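Local coordinates for putative sodium:solute symporter (Proteus mirabilis, PDB 5NV9), which couples the inward sodium gradient to the uptake of the sialic acid N-acetylneuraminic acid across the bacterial inner membrane, at residues G81-I86 against L280-P285. Residues are numbered along the deposited sequence; the frame is centred on the assembly and turned at random.
Sequences GQYLAI and LVAIIP. With SLB (N-acetyl-beta-neuraminic acid), chain D.
Q82 faces V281 and P285 where two transmembrane helices, 80-87 and 267-301, run nearly antiparallel, their local axes 9.2 Å apart at 167°. Just before it, C of G81 is 3.4 Å from the acetyl methyl of the bound sialic acid, C11.

The Q82 chain bends at chi2 (-71°), and its amide end makes two bonds with the sugar's glycerol tail, giving one and accepting one. NE2 of Q82 donates to O7 of the sialic acid in a nearly straight bond of 3.0 Å. O9 of the ligand donates to OE1 of Q82 over a very short 2.5 Å. Together they fix the rotation of the amide. The proline ring covers one face of the amide: CB of P285 sits over CD of Q82 at 3.6 Å, and CG of P285 is 3.3 Å from OE1 of Q82. CG1 of V281 touches both O and OE1 of Q82, and both methyls of V281 come near O9 of the ligand.

Y83 reaches across with its hydroxyl. Its OH donates to O of A282 over 2.9 Å, tilted 34° from the carbonyl plane. A water donates to O of V281 at 2.6 Å and, weakly, to the same tyrosine OH. The phenol is thus bonded directly to O of A282 and linked weakly, through the water, to O of V281. P285, at the helix kink, has no N-H to give to O of V281, and the water takes that acceptor.

I86 closes the contact with apolar packing. Its CG1 meets CG1 of V281, and its CD1 rests against the backbone N and CB of A282.

F55 of helix 47-58 touches V281 from outside the pair. The ligand is also hydrogen-bonded to O of T58 and to the side chains of S60, T63 and R135. The two helices thus form part of the wall of the central substrate site of a LeuT-fold symporter, seen here in the outward-open state with sialic acid bound.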
loop_
_atom_site.group_PDB
_atom_site.type_symbol
_atom_site.label_atom_id
_atom_site.label_comp_id
_atom_site.label_asym_id
_atom_site.label_seq_id
_atom_site.Cartn_x
_atom_site.Cartn_y
_atom_site.Cartn_z
ATOM N N GLY A 81 -3.688 6.770 -12.673
ATOM C CA GLY A 81 -2.785 6.049 -11.778
ATOM C C GLY A 81 -2.880 4.547 -11.759
ATOM O O GLY A 81 -1.859 3.863 -11.733
ATOM N N GLN A 82 -4.112 4.024 -11.745
ATOM C CA GLN A 82 -4.379 2.586 -11.729
ATOM C C GLN A 82 -3.912 1.868 -12.980
ATOM O O GLN A 82 -3.340 0.757 -12.927
ATOM C CB GLN A 82 -5.905 2.329 -11.571
ATOM C CG GLN A 82 -6.521 3.107 -10.439
ATOM C CD GLN A 82 -6.086 2.578 -9.082
ATOM O OE1 GLN A 82 -5.716 1.417 -8.942
ATOM N NE2 GLN A 82 -6.249 3.383 -8.070
ATOM N N TYR A 83 -4.175 2.493 -14.116
ATOM C CA TYR A 83 -3.797 1.913 -15.393
ATOM C C TYR A 83 -2.292 1.981 -15.645
ATOM O O TYR A 83 -1.733 1.103 -16.298
ATOM C CB TYR A 83 -4.693 2.487 -16.529
ATOM C CG TYR A 83 -6.124 2.049 -16.248
ATOM C CD1 TYR A 83 -6.528 0.752 -16.471
ATOM C CD2 TYR A 83 -7.032 2.899 -15.637
ATOM C CE1 TYR A 83 -7.802 0.314 -16.129
ATOM C CE2 TYR A 83 -8.313 2.468 -15.295
ATOM C CZ TYR A 83 -8.683 1.171 -15.538
ATOM O OH TYR A 83 -9.958 0.752 -15.245
ATOM N N LEU A 84 -1.616 2.962 -15.073
ATOM C CA LEU A 84 -0.146 2.999 -15.170
ATOM C C LEU A 84 0.470 1.891 -14.318
ATOM O O LEU A 84 1.543 1.485 -14.576
ATOM C CB LEU A 84 0.424 4.331 -14.703
ATOM C CG LEU A 84 0.055 5.499 -15.617
ATOM C CD1 LEU A 84 0.501 6.854 -15.036
ATOM C CD2 LEU A 84 0.614 5.284 -17.008
ATOM N N ALA A 85 -0.239 1.442 -13.300
ATOM C CA ALA A 85 0.228 0.420 -12.345
ATOM C C ALA A 85 0.131 -0.924 -13.024
ATOM O O ALA A 85 0.902 -1.834 -12.712
ATOM C CB ALA A 85 -0.611 0.429 -11.086
ATOM N N ILE A 86 -0.825 -1.057 -13.938
ATOM C CA ILE A 86 -0.919 -2.269 -14.733
ATOM C C ILE A 86 0.111 -2.215 -15.862
ATOM O O ILE A 86 0.806 -3.189 -16.095
ATOM C CB ILE A 86 -2.319 -2.441 -15.313
ATOM C CG1 ILE A 86 -3.329 -2.544 -14.183
ATOM C CG2 ILE A 86 -2.396 -3.624 -16.286
ATOM C CD1 ILE A 86 -4.755 -2.508 -14.689
ATOM N N LEU A 280 -7.759 -7.254 -11.046
ATOM C CA LEU A 280 -8.392 -6.534 -9.940
ATOM C C LEU A 280 -8.238 -5.019 -10.037
ATOM O O LEU A 280 -9.197 -4.269 -9.776
ATOM C CB LEU A 280 -7.884 -7.049 -8.574
ATOM C CG LEU A 280 -8.397 -8.445 -8.223
ATOM C CD1 LEU A 280 -7.575 -9.097 -7.094
ATOM C CD2 LEU A 280 -9.867 -8.347 -7.806
ATOM N N VAL A 281 -7.032 -4.556 -10.435
ATOM C CA VAL A 281 -6.737 -3.168 -10.522
ATOM C C VAL A 281 -7.490 -2.559 -11.724
ATOM O O VAL A 281 -7.860 -1.383 -11.714
ATOM C CB VAL A 281 -5.205 -2.943 -10.593
ATOM C CG1 VAL A 281 -4.895 -1.489 -10.843
ATOM C CG2 VAL A 281 -4.546 -3.393 -9.296
ATOM N N ALA A 282 -7.687 -3.348 -12.771
ATOM C CA ALA A 282 -8.426 -2.866 -13.924
ATOM C C ALA A 282 -9.951 -2.716 -13.656
ATOM O O ALA A 282 -10.624 -1.974 -14.360
ATOM C CB ALA A 282 -8.191 -3.794 -15.119
ATOM N N ILE A 283 -10.489 -3.378 -12.645
ATOM C CA ILE A 283 -11.942 -3.453 -12.463
ATOM C C ILE A 283 -12.385 -2.799 -11.175
ATOM O O ILE A 283 -13.204 -1.875 -11.180
ATOM C CB ILE A 283 -12.431 -4.902 -12.480
ATOM C CG1 ILE A 283 -12.135 -5.515 -13.811
ATOM C CG2 ILE A 283 -13.929 -4.959 -12.219
ATOM C CD1 ILE A 283 -12.599 -4.708 -14.993
ATOM N N ILE A 284 -11.773 -3.174 -10.071
ATOM C CA ILE A 284 -12.230 -2.658 -8.758
ATOM C C ILE A 284 -12.143 -1.128 -8.448
ATOM O O ILE A 284 -13.145 -0.568 -8.027
ATOM C CB ILE A 284 -11.736 -3.585 -7.629
ATOM C CG1 ILE A 284 -12.342 -5.001 -7.840
ATOM C CG2 ILE A 284 -12.101 -3.083 -6.238
ATOM C CD1 ILE A 284 -13.871 -5.119 -7.935
ATOM N N PRO A 285 -10.948 -0.453 -8.603
ATOM C CA PRO A 285 -10.798 0.992 -8.389
ATOM C C PRO A 285 -11.826 1.836 -9.085
ATOM O O PRO A 285 -12.253 2.861 -8.532
ATOM C CB PRO A 285 -9.396 1.285 -8.966
ATOM C CG PRO A 285 -8.677 0.043 -8.559
ATOM C CD PRO A 285 -9.646 -1.061 -8.867
HETATM C C1 SLB D . -3.634 2.772 -0.763
HETATM C C2 SLB D . -2.837 2.961 -2.025
HETATM C C3 SLB D . -2.602 4.437 -2.242
HETATM C C4 SLB D . -1.978 4.741 -3.623
HETATM C C5 SLB D . -2.966 4.186 -4.649
HETATM C C6 SLB D . -3.186 2.678 -4.403
HETATM C C7 SLB D . -4.181 2.010 -5.362
HETATM C C8 SLB D . -4.359 0.547 -5.048
HETATM C C9 SLB D . -5.216 -0.153 -6.102
HETATM C C10 SLB D . -3.163 5.111 -6.928
HETATM C C11 SLB D . -2.669 4.915 -8.338
HETATM N N5 SLB D . -2.480 4.399 -6.019
HETATM O O1A SLB D . -4.907 2.695 -0.859
HETATM O O1B SLB D . -2.998 2.749 0.359
HETATM O O2 SLB D . -1.566 2.254 -1.955
HETATM O O4 SLB D . -1.813 6.187 -3.826
HETATM O O6 SLB D . -3.679 2.463 -3.084
HETATM O O7 SLB D . -5.476 2.609 -5.251
HETATM O O8 SLB D . -3.089 -0.090 -4.961
HETATM O O9 SLB D . -4.577 -0.177 -7.403
HETATM O O10 SLB D . -4.145 5.818 -6.649
HETATM O O HOH W 1 -9.438 0.598 -12.209
#